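Local coordinates for ESAT-6/WXG100 secretion system protein (Streptococcus gallolyticus, PDB 7JQE) that is a membrane subunit of the bacterial type VIIb secretion system, whose elongated extracellular region probably serves in the export of proteins and toxins, at residues 130-135 with 471-476; 172-176 with 464-469; 199-203 with 415-419; 425-430 with 443-449. All blocks are in the same frame, centred on the assembly; numbering follows the deposited sequence.

Contact 1 of 4, residues 130-135 with 471-476; sequences VSNQYF and SGVTLY. With EDO (1,2-ethanediol), chain S.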
# COMPACT_ATOMS: atom_id res chain seq x y z
N VAL A 130 -19.42 -41.81 -19.08
CA VAL A 130 -18.25 -41.85 -18.20
C VAL A 130 -17.03 -41.29 -18.92
O VAL A 130 -16.21 -40.57 -18.32
CB VAL A 130 -18.00 -43.28 -17.69
CG1 VAL A 130 -16.59 -43.42 -17.16
CG2 VAL A 130 -19.01 -43.64 -16.61
N SER A 131 -16.90 -41.58 -20.22
CA SER A 131 -15.74 -41.10 -20.97
C SER A 131 -15.77 -39.58 -21.14
O SER A 131 -14.72 -38.93 -21.10
CB SER A 131 -15.67 -41.79 -22.32
OG SER A 131 -14.48 -41.45 -23.02
N ASN A 132 -16.96 -39.01 -21.34
CA ASN A 132 -17.07 -37.57 -21.49
C ASN A 132 -16.75 -36.84 -20.19
O ASN A 132 -16.11 -35.79 -20.20
CB ASN A 132 -18.46 -37.19 -21.99
CG ASN A 132 -18.63 -37.38 -23.48
OD1 ASN A 132 -17.78 -36.96 -24.27
ND2 ASN A 132 -19.72 -38.02 -23.88
N GLN A 133 -17.17 -37.40 -19.05
CA GLN A 133 -16.93 -36.75 -17.77
C GLN A 133 -15.44 -36.63 -17.48
O GLN A 133 -14.95 -35.56 -17.09
CB GLN A 133 -17.62 -37.53 -16.65
CG GLN A 133 -19.12 -37.31 -16.54
CD GLN A 133 -19.47 -36.03 -15.81
OE1 GLN A 133 -19.33 -35.94 -14.59
NE2 GLN A 133 -19.94 -35.03 -16.55
N TYR A 134 -14.69 -37.72 -17.66
CA TYR A 134 -13.31 -37.81 -17.20
C TYR A 134 -12.28 -37.53 -18.28
O TYR A 134 -11.20 -37.02 -17.97
CB TYR A 134 -13.03 -39.19 -16.60
CG TYR A 134 -13.79 -39.48 -15.33
CD1 TYR A 134 -15.08 -39.99 -15.36
CD2 TYR A 134 -13.22 -39.24 -14.08
CE1 TYR A 134 -15.78 -40.26 -14.20
CE2 TYR A 134 -13.91 -39.50 -12.91
CZ TYR A 134 -15.19 -40.02 -12.97
OH TYR A 134 -15.88 -40.28 -11.81
N PHE A 135 -12.57 -37.86 -19.54
CA PHE A 135 -11.60 -37.73 -20.61
C PHE A 135 -11.89 -36.58 -21.56
O PHE A 135 -11.03 -36.25 -22.38
CB PHE A 135 -11.51 -39.04 -21.41
CG PHE A 135 -11.16 -40.24 -20.57
CD1 PHE A 135 -10.32 -40.12 -19.48
CD2 PHE A 135 -11.68 -41.50 -20.88
CE1 PHE A 135 -9.99 -41.23 -18.71
CE2 PHE A 135 -11.36 -42.60 -20.11
CZ PHE A 135 -10.51 -42.47 -19.03
N SER A 471 -9.29 -42.26 -11.73
CA SER A 471 -10.67 -42.64 -11.45
C SER A 471 -11.41 -42.98 -12.74
O SER A 471 -12.11 -43.99 -12.81
CB SER A 471 -11.38 -41.51 -10.70
OG SER A 471 -10.88 -41.39 -9.38
N GLY A 472 -11.26 -42.14 -13.76
CA GLY A 472 -11.92 -42.40 -15.03
C GLY A 472 -11.46 -43.70 -15.67
O GLY A 472 -12.27 -44.47 -16.19
N VAL A 473 -10.15 -43.96 -15.64
CA VAL A 473 -9.61 -45.16 -16.27
C VAL A 473 -10.14 -46.41 -15.57
O VAL A 473 -10.50 -47.40 -16.21
CB VAL A 473 -8.07 -45.12 -16.27
CG1 VAL A 473 -7.51 -46.47 -16.67
CG2 VAL A 473 -7.58 -44.05 -17.21
N THR A 474 -10.20 -46.38 -14.23
CA THR A 474 -10.75 -47.52 -13.50
C THR A 474 -12.21 -47.75 -13.87
O THR A 474 -12.61 -48.89 -14.16
CB THR A 474 -10.60 -47.31 -12.00
OG1 THR A 474 -9.22 -47.10 -11.68
CG2 THR A 474 -11.11 -48.51 -11.24
N LEU A 475 -13.02 -46.69 -13.84
CA LEU A 475 -14.42 -46.84 -14.22
C LEU A 475 -14.56 -47.30 -15.66
O LEU A 475 -15.30 -48.25 -15.95
CB LEU A 475 -15.17 -45.52 -14.00
CG LEU A 475 -15.41 -45.13 -12.53
CD1 LEU A 475 -16.01 -43.73 -12.41
CD2 LEU A 475 -16.30 -46.17 -11.86
N TYR A 476 -13.84 -46.65 -16.58
CA TYR A 476 -13.94 -47.04 -17.98
C TYR A 476 -13.47 -48.47 -18.20
O TYR A 476 -14.10 -49.23 -18.95
CB TYR A 476 -13.14 -46.06 -18.85
CG TYR A 476 -13.55 -46.09 -20.31
CD1 TYR A 476 -14.56 -45.27 -20.79
CD2 TYR A 476 -12.92 -46.95 -21.21
CE1 TYR A 476 -14.94 -45.30 -22.12
CE2 TYR A 476 -13.30 -46.99 -22.54
CZ TYR A 476 -14.31 -46.16 -22.99
OH TYR A 476 -14.68 -46.20 -24.32
C1 EDO S . -9.62 -39.38 -6.75
O1 EDO S . -10.68 -38.89 -7.59
C2 EDO S . -9.94 -39.07 -5.29
O2 EDO S . -11.17 -39.71 -4.91
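Tyr134 lies against Gly472, where helix 102-135 meets helix 462-491, the axes of segments 130-135 and 471-476 running nearly antiparallel, 164° apart in direction and 9.3 Å apart at closest approach. Followed outward, the tyrosine starts with CB beside the backbone of Gly472. CG, next to the backbone N and anti to the carbonyl carbon (chi1 -66°), brings one ring face over the glycine, whose CA makes a CH-pi contact 3.8 Å from the ring centroid. Along one side of the ring, CD2 meets Gly472 N and CE2 meets Ser471 CB; along the other, CE1 approaches Leu475 CD1, the methyl that also lies 3.5 Å from Tyr134 OH at the tip. That hydroxyl is hydrogen-bonded to Gln133 of the second subunit. Phe135 reaches further along helix 462-491: CZ packs 3.8 Å from Val473 CG2, and CE2 touches Tyr476 CB, the two aromatic rings being inclined at 58°. Tyr476 in turn sets CE1 3.6 Å from Ser131 CB and sends OH on to the backbone N of Leu141, while Val130 CG1 rests on Leu475 CB. Ser471 OG and O1 of an ethanediol share a 3.1 Å hydrogen bond. Apolar and aromatic packing around a side-chain-free glycine thus holds the helices together, while the tyrosine hydroxyls bond to the loop after helix 102-135 and across the subunit interface.

Contact 2 of 4, residues 172-176 with 464-469; sequences VKSAL and DVTNFK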
# COMPACT_ATOMS: atom_id res chain seq x y z
N VAL A 172 -7.65 -34.67 -19.68
CA VAL A 172 -8.20 -34.86 -18.35
C VAL A 172 -8.28 -33.52 -17.62
O VAL A 172 -9.25 -33.25 -16.89
CB VAL A 172 -7.36 -35.88 -17.56
CG1 VAL A 172 -7.91 -36.05 -16.15
CG2 VAL A 172 -7.33 -37.22 -18.29
N LYS A 173 -7.27 -32.67 -17.79
CA LYS A 173 -7.29 -31.37 -17.14
C LYS A 173 -8.49 -30.54 -17.61
O LYS A 173 -9.17 -29.90 -16.80
CB LYS A 173 -5.98 -30.62 -17.39
CG LYS A 173 -5.78 -29.39 -16.52
CD LYS A 173 -4.38 -28.81 -16.69
CE LYS A 173 -4.10 -27.72 -15.66
NZ LYS A 173 -2.74 -27.14 -15.83
N SER A 174 -8.77 -30.56 -18.91
CA SER A 174 -9.94 -29.86 -19.42
C SER A 174 -11.23 -30.46 -18.86
O SER A 174 -12.18 -29.74 -18.55
CB SER A 174 -9.96 -29.91 -20.95
OG SER A 174 -8.70 -29.54 -21.49
N ALA A 175 -11.27 -31.79 -18.73
CA ALA A 175 -12.47 -32.43 -18.18
C ALA A 175 -12.66 -32.06 -16.72
O ALA A 175 -13.79 -31.82 -16.28
CB ALA A 175 -12.40 -33.94 -18.37
N LEU A 176 -11.57 -32.03 -15.95
CA LEU A 176 -11.69 -31.62 -14.55
C LEU A 176 -12.10 -30.15 -14.44
O LEU A 176 -12.93 -29.80 -13.60
CB LEU A 176 -10.37 -31.86 -13.82
CG LEU A 176 -10.36 -31.59 -12.32
CD1 LEU A 176 -11.35 -32.49 -11.59
CD2 LEU A 176 -8.96 -31.73 -11.74
N ASP A 464 -4.06 -33.70 -8.82
CA ASP A 464 -5.51 -33.83 -8.97
C ASP A 464 -5.87 -34.35 -10.35
O ASP A 464 -6.76 -35.20 -10.49
CB ASP A 464 -6.20 -32.49 -8.70
CG ASP A 464 -6.32 -32.18 -7.22
OD1 ASP A 464 -5.99 -33.06 -6.39
OD2 ASP A 464 -6.75 -31.06 -6.88
N VAL A 465 -5.19 -33.85 -11.39
CA VAL A 465 -5.43 -34.35 -12.74
C VAL A 465 -5.06 -35.82 -12.83
O VAL A 465 -5.75 -36.61 -13.48
CB VAL A 465 -4.66 -33.50 -13.77
CG1 VAL A 465 -4.69 -34.18 -15.14
CG2 VAL A 465 -5.25 -32.10 -13.85
N THR A 466 -3.96 -36.22 -12.19
CA THR A 466 -3.56 -37.62 -12.21
C THR A 466 -4.61 -38.50 -11.54
O THR A 466 -5.03 -39.52 -12.10
CB THR A 466 -2.20 -37.79 -11.51
OG1 THR A 466 -1.15 -37.39 -12.40
CG2 THR A 466 -2.00 -39.24 -11.09
N ASN A 467 -5.04 -38.12 -10.34
CA ASN A 467 -6.03 -38.92 -9.62
C ASN A 467 -7.37 -38.93 -10.34
O ASN A 467 -8.09 -39.94 -10.31
CB ASN A 467 -6.18 -38.40 -8.19
CG ASN A 467 -4.99 -38.75 -7.32
OD1 ASN A 467 -4.23 -39.67 -7.62
ND2 ASN A 467 -4.82 -38.01 -6.23
N PHE A 468 -7.74 -37.81 -10.98
CA PHE A 468 -8.96 -37.79 -11.78
C PHE A 468 -8.84 -38.72 -12.97
O PHE A 468 -9.76 -39.48 -13.28
CB PHE A 468 -9.25 -36.36 -12.24
CG PHE A 468 -10.65 -36.14 -12.73
CD1 PHE A 468 -11.72 -36.21 -11.86
CD2 PHE A 468 -10.89 -35.82 -14.06
CE1 PHE A 468 -13.02 -35.98 -12.30
CE2 PHE A 468 -12.18 -35.59 -14.50
CZ PHE A 468 -13.24 -35.68 -13.63
N LYS A 469 -7.69 -38.68 -13.65
CA LYS A 469 -7.44 -39.62 -14.74
C LYS A 469 -7.53 -41.06 -14.25
O LYS A 469 -8.08 -41.92 -14.94
CB LYS A 469 -6.06 -39.33 -15.35
CG LYS A 469 -5.72 -40.12 -16.60
CD LYS A 469 -4.26 -39.96 -16.98
CE LYS A 469 -3.96 -40.61 -18.32
NZ LYS A 469 -2.52 -40.49 -18.70
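Helices 169-179 and 462-491 cross almost perpendicularly, the axes of segments 172-176 and 464-469 lying at 92° and approaching to 9.3 Å, with Lys173 nearest Val465 and Val172 nearest Lys469 along the backbones. Val172 points into the crossing and divides its methyls. CG1, anti to the backbone N (chi1 179°), stands at the edge of the Phe468 ring, 3.6 Å from CD2, and also lies 3.9 Å from Val465 CG1; CG2 meets the aliphatic part of Lys469, 3.7 Å from its CG. One turn on, Leu176 approaches the same ring from above: its CD1 sits over the centre of one face, 3.8 Å from the centroid and only 13° off the normal, a well-formed CH-pi contact. Phe468 is therefore touched at edge and face by residues from successive turns of one helix, and it also meets the Tyr134 ring. Val465 CG2 lies against Lys173 CG at 3.8 Å. Both lysine chains are extended beyond CG and carry their amines away from the apolar centre, Lys173 NZ to the carbonyl oxygen of Asp458 and Lys469 NZ weakly to Val167 and Asp169. Asp464 lends CB to Leu176 CD2, whereas its carboxylate bonds Ser183 N of the second subunit. Valine and leucine side chains meeting one phenylalanine at edge and face form a small hydrophobic core where two helices of the bundle cross, beside the second subunit.

Contact 3 of 4, residues 199-203 with 415-419; sequences LMGSV and KIDTA. With EDO (1,2-ethanediol), chain F.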
# COMPACT_ATOMS: atom_id res chain seq x y z
N LEU A 199 -9.42 8.16 0.45
CA LEU A 199 -8.15 8.87 0.53
C LEU A 199 -8.02 9.91 -0.58
O LEU A 199 -7.61 11.05 -0.34
CB LEU A 199 -6.99 7.88 0.47
CG LEU A 199 -6.63 7.14 1.76
CD1 LEU A 199 -5.66 6.02 1.46
CD2 LEU A 199 -6.03 8.12 2.76
N MSE A 200 -8.35 9.53 -1.80
CA MSE A 200 -8.14 10.39 -2.96
C MSE A 200 -9.11 11.56 -2.99
O MSE A 200 -8.90 12.52 -3.74
CB MSE A 200 -8.23 9.59 -4.25
CG MSE A 200 -7.14 8.53 -4.39
SE MSE A 200 -7.10 7.61 -6.12
CE MSE A 200 -7.03 9.14 -7.32
N GLY A 201 -10.17 11.49 -2.19
CA GLY A 201 -11.17 12.55 -2.19
C GLY A 201 -10.63 13.90 -1.76
O GLY A 201 -11.19 14.94 -2.10
N SER A 202 -9.53 13.90 -1.00
CA SER A 202 -8.91 15.14 -0.54
C SER A 202 -7.50 15.31 -1.09
O SER A 202 -6.67 15.99 -0.49
CB SER A 202 -8.89 15.19 0.99
OG SER A 202 -8.04 14.19 1.51
N VAL A 203 -7.22 14.70 -2.24
CA VAL A 203 -5.92 14.78 -2.88
C VAL A 203 -6.07 15.36 -4.27
O VAL A 203 -7.08 15.14 -4.95
CB VAL A 203 -5.24 13.39 -2.94
CG1 VAL A 203 -4.01 13.43 -3.81
CG2 VAL A 203 -4.91 12.91 -1.53
N LYS A 415 -1.08 11.22 2.22
CA LYS A 415 -2.18 10.65 1.46
C LYS A 415 -1.70 10.14 0.10
O LYS A 415 -2.10 9.05 -0.33
CB LYS A 415 -3.29 11.68 1.30
CG LYS A 415 -4.15 11.81 2.55
CD LYS A 415 -5.23 12.88 2.43
CE LYS A 415 -4.71 14.23 2.93
NZ LYS A 415 -5.79 15.24 3.05
N ILE A 416 -0.85 10.91 -0.58
CA ILE A 416 -0.33 10.47 -1.87
C ILE A 416 0.44 9.17 -1.72
O ILE A 416 0.31 8.25 -2.53
CB ILE A 416 0.55 11.57 -2.49
CG1 ILE A 416 -0.30 12.77 -2.91
CG2 ILE A 416 1.36 11.04 -3.65
CD1 ILE A 416 0.48 14.07 -2.98
N ASP A 417 1.26 9.06 -0.66
CA ASP A 417 2.06 7.86 -0.48
C ASP A 417 1.18 6.65 -0.17
O ASP A 417 1.38 5.57 -0.73
CB ASP A 417 3.10 8.07 0.62
CG ASP A 417 4.30 8.88 0.14
OD1 ASP A 417 4.78 8.64 -0.99
OD2 ASP A 417 4.77 9.75 0.91
N THR A 418 0.22 6.82 0.73
CA THR A 418 -0.65 5.71 1.12
C THR A 418 -1.44 5.19 -0.07
O THR A 418 -1.37 4.00 -0.40
CB THR A 418 -1.58 6.15 2.25
OG1 THR A 418 -0.81 6.46 3.41
CG2 THR A 418 -2.58 5.03 2.58
N ALA A 419 -2.19 6.07 -0.74
CA ALA A 419 -3.04 5.63 -1.84
C ALA A 419 -2.21 5.04 -2.98
O ALA A 419 -2.60 4.03 -3.58
CB ALA A 419 -3.89 6.78 -2.34
C1 EDO F . -3.29 9.32 7.24
O1 EDO F . -3.18 8.09 7.96
C2 EDO F . -3.39 9.04 5.74
O2 EDO F . -2.21 8.37 5.30
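This is a mixed contact, partly apolar and partly polar, between the C-terminal end of helix 191-200 with its following turn and the C-terminal half of the long helix 396-427. A type I beta turn from Met200 to Val203, closed by Val203 N to Met200 O, presents Ser202 and Val203 to Lys415. The lysine spans much of the contact. Its CB lies 3.5 Å from Val203 CG2, its CG lies 4.1 Å from Leu199 CD2, and a bend at chi3 (-91°) turns the end of the chain so that NZ donates a 2.9 Å hydrogen bond to Ser202 OG; the amine also bonds Gln412 OE1, its stronger partner. Alongside, Leu199 CD1 presses on Thr418 CG2 at 3.4 Å, the two side chains crossing at about a right angle. Val203 CG1 touches Ile416 CG1 at 3.9 Å. Ala419 CB completes this layer against CG of Met200, a selenomethionine in the crystal, which also packs on Leu238 and Tyr241 of helix 225-244. Thr418 OG1 and O2 of an ethanediol share a hydrogen bond of 3.0 Å, and the same ethanediol reaches Lys234 of the second subunit. Methylene groups of Lys415 thus belong to the apolar layer while its amine ties the turn to the helix, and the two acceptors named for that amine probably help to fix its direction.

Contact 4 of 4, residues 425-430 with 443-449; sequences TLYGEP and PSANSVA. With EDO (1,2-ethanediol), chain M; EDO (1,2-ethanediol), chain H.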
# COMPACT_ATOMS: atom_id res chain seq x y z
N THR A 425 0.11 -2.10 -4.89
CA THR A 425 0.10 -3.45 -4.35
C THR A 425 -1.03 -4.29 -4.92
O THR A 425 -0.93 -5.52 -4.96
CB THR A 425 -0.02 -3.40 -2.83
OG1 THR A 425 1.02 -2.56 -2.29
CG2 THR A 425 0.10 -4.79 -2.23
N LEU A 426 -2.11 -3.65 -5.36
CA LEU A 426 -3.26 -4.36 -5.91
C LEU A 426 -3.16 -4.58 -7.41
O LEU A 426 -3.59 -5.63 -7.91
CB LEU A 426 -4.55 -3.60 -5.59
CG LEU A 426 -4.95 -3.54 -4.11
CD1 LEU A 426 -6.16 -2.65 -3.90
CD2 LEU A 426 -5.21 -4.94 -3.57
N TYR A 427 -2.58 -3.63 -8.15
CA TYR A 427 -2.59 -3.71 -9.61
C TYR A 427 -1.23 -3.94 -10.23
O TYR A 427 -1.15 -4.12 -11.45
CB TYR A 427 -3.22 -2.44 -10.19
CG TYR A 427 -4.69 -2.34 -9.87
CD1 TYR A 427 -5.11 -1.73 -8.70
CD2 TYR A 427 -5.64 -2.88 -10.72
CE1 TYR A 427 -6.46 -1.65 -8.38
CE2 TYR A 427 -6.99 -2.80 -10.41
CZ TYR A 427 -7.39 -2.19 -9.24
OH TYR A 427 -8.73 -2.10 -8.93
N GLY A 428 -0.16 -3.97 -9.44
CA GLY A 428 1.15 -4.26 -9.97
C GLY A 428 1.48 -5.75 -9.96
O GLY A 428 1.07 -6.50 -9.06
N GLU A 429 2.21 -6.17 -10.98
CA GLU A 429 2.85 -7.47 -10.90
C GLU A 429 3.62 -7.55 -9.58
O GLU A 429 4.16 -6.54 -9.13
CB GLU A 429 3.79 -7.68 -12.09
CG GLU A 429 3.07 -7.97 -13.40
CD GLU A 429 2.52 -9.38 -13.43
OE1 GLU A 429 3.31 -10.33 -13.24
OE2 GLU A 429 1.30 -9.54 -13.64
N PRO A 430 3.67 -8.71 -8.94
CA PRO A 430 4.31 -8.78 -7.62
C PRO A 430 5.72 -8.20 -7.66
O PRO A 430 6.55 -8.61 -8.46
CB PRO A 430 4.33 -10.28 -7.32
CG PRO A 430 3.19 -10.84 -8.13
CD PRO A 430 3.17 -10.02 -9.39
N PRO A 443 -5.94 -5.40 -15.49
CA PRO A 443 -4.90 -5.86 -14.56
C PRO A 443 -4.05 -6.97 -15.16
O PRO A 443 -4.51 -7.74 -16.00
CB PRO A 443 -5.70 -6.37 -13.35
CG PRO A 443 -7.02 -5.68 -13.44
CD PRO A 443 -7.29 -5.50 -14.91
N SER A 444 -2.80 -7.04 -14.72
CA SER A 444 -1.88 -8.07 -15.19
C SER A 444 -2.17 -9.40 -14.51
O SER A 444 -2.77 -9.47 -13.43
CB SER A 444 -0.43 -7.65 -14.96
OG SER A 444 -0.16 -7.54 -13.58
N ALA A 445 -1.70 -10.48 -15.14
CA ALA A 445 -2.13 -11.83 -14.76
C ALA A 445 -1.85 -12.13 -13.29
O ALA A 445 -2.69 -12.73 -12.61
CB ALA A 445 -1.44 -12.87 -15.65
N ASN A 446 -0.69 -11.72 -12.78
CA ASN A 446 -0.29 -12.03 -11.41
C ASN A 446 -0.67 -10.95 -10.40
O ASN A 446 -0.37 -11.10 -9.21
CB ASN A 446 1.21 -12.29 -11.36
CG ASN A 446 1.65 -13.38 -12.33
OD1 ASN A 446 1.55 -14.57 -12.02
ND2 ASN A 446 2.11 -12.97 -13.50
N SER A 447 -1.33 -9.89 -10.84
CA SER A 447 -1.72 -8.83 -9.92
C SER A 447 -2.69 -9.36 -8.87
O SER A 447 -3.44 -10.30 -9.11
CB SER A 447 -2.36 -7.68 -10.68
OG SER A 447 -3.69 -8.01 -11.06
N VAL A 448 -2.68 -8.72 -7.70
CA VAL A 448 -3.65 -9.08 -6.68
C VAL A 448 -5.07 -8.87 -7.20
O VAL A 448 -5.98 -9.65 -6.88
CB VAL A 448 -3.40 -8.28 -5.39
CG1 VAL A 448 -4.54 -8.48 -4.40
CG2 VAL A 448 -2.06 -8.69 -4.77
N ALA A 449 -5.29 -7.84 -8.01
CA ALA A 449 -6.63 -7.58 -8.52
C ALA A 449 -7.14 -8.76 -9.33
O ALA A 449 -8.36 -8.99 -9.39
CB ALA A 449 -6.64 -6.32 -9.38
C1 EDO M . -10.50 -3.28 -11.22
O1 EDO M . -10.41 -4.35 -10.26
C2 EDO M . -9.74 -3.67 -12.48
O2 EDO M . -9.89 -2.65 -13.48
C1 EDO H . 4.48 -4.39 -4.38
O1 EDO H . 5.46 -5.31 -4.86
C2 EDO H . 3.73 -3.82 -5.58
O2 EDO H . 3.20 -4.88 -6.39
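Leu426 and Val448 meet in the compact half of this contact, CD2 to CG1 at 3.7 Å, as the end of helix 396-427 comes against the start of helix 448-451. Beside them the carbonyl oxygen of Leu426 accepts a hydrogen bond from Ala449 N at 2.8 Å. Ala449 CB then lies over one face of the Tyr427 ring, a CH-pi contact 4.1 Å from the centroid, and Pro443 CG approaches the ring edge at 4.1 Å from CD2. Ser447 is the N-cap of helix 448-451; its OG, placed between backbone N and carbonyl carbon (chi1 76°), makes a weak bond to Asn450 N and also bonds Ser444 O, which receives Ser447 N as well and so closes the type I turn 444-447. The other part is polar, its Glu429 and Asn446 partly exposed. There Glu429 bends at chi2 (-74°) and turns its carboxylate to the turn: OE1 takes Asn446 ND2 at 2.9 Å through its syn lone pair. OE2 appears to accept from Asn446 N and Ser444 OG, though its position is doubtful. Pro430 CD packs on Asn446 CB at 3.6 Å. Around this joint Leu426 also rests on Tyr192 and Ile196 of helix 191-200, while Val448 and Pro430 pack against Tyr192 of the second subunit.

Contacts 1 and 2 form one cluster, their centres 10 Å apart, sharing helix 462-491 and touching where Ala175 meets the backbone of Gln133 and Tyr134. Contacts 3 and 4 are closer to the centre of the chain and share helix 396-427; their centres are 20 Å apart and their nearest atoms about 7 Å apart. Between contacts 1 and 3 the centres are 55 Å apart, in keeping with a highly elongated molecule. Along the chain, contact 2 is nested inside contact 1, and contacts 3 and 4 follow in series within contact 2. Contacts 1 to 3 join sequence-distant parts, while contact 4 is a local joint. All four touch the second subunit, so the interface runs at least from one helical region to the other.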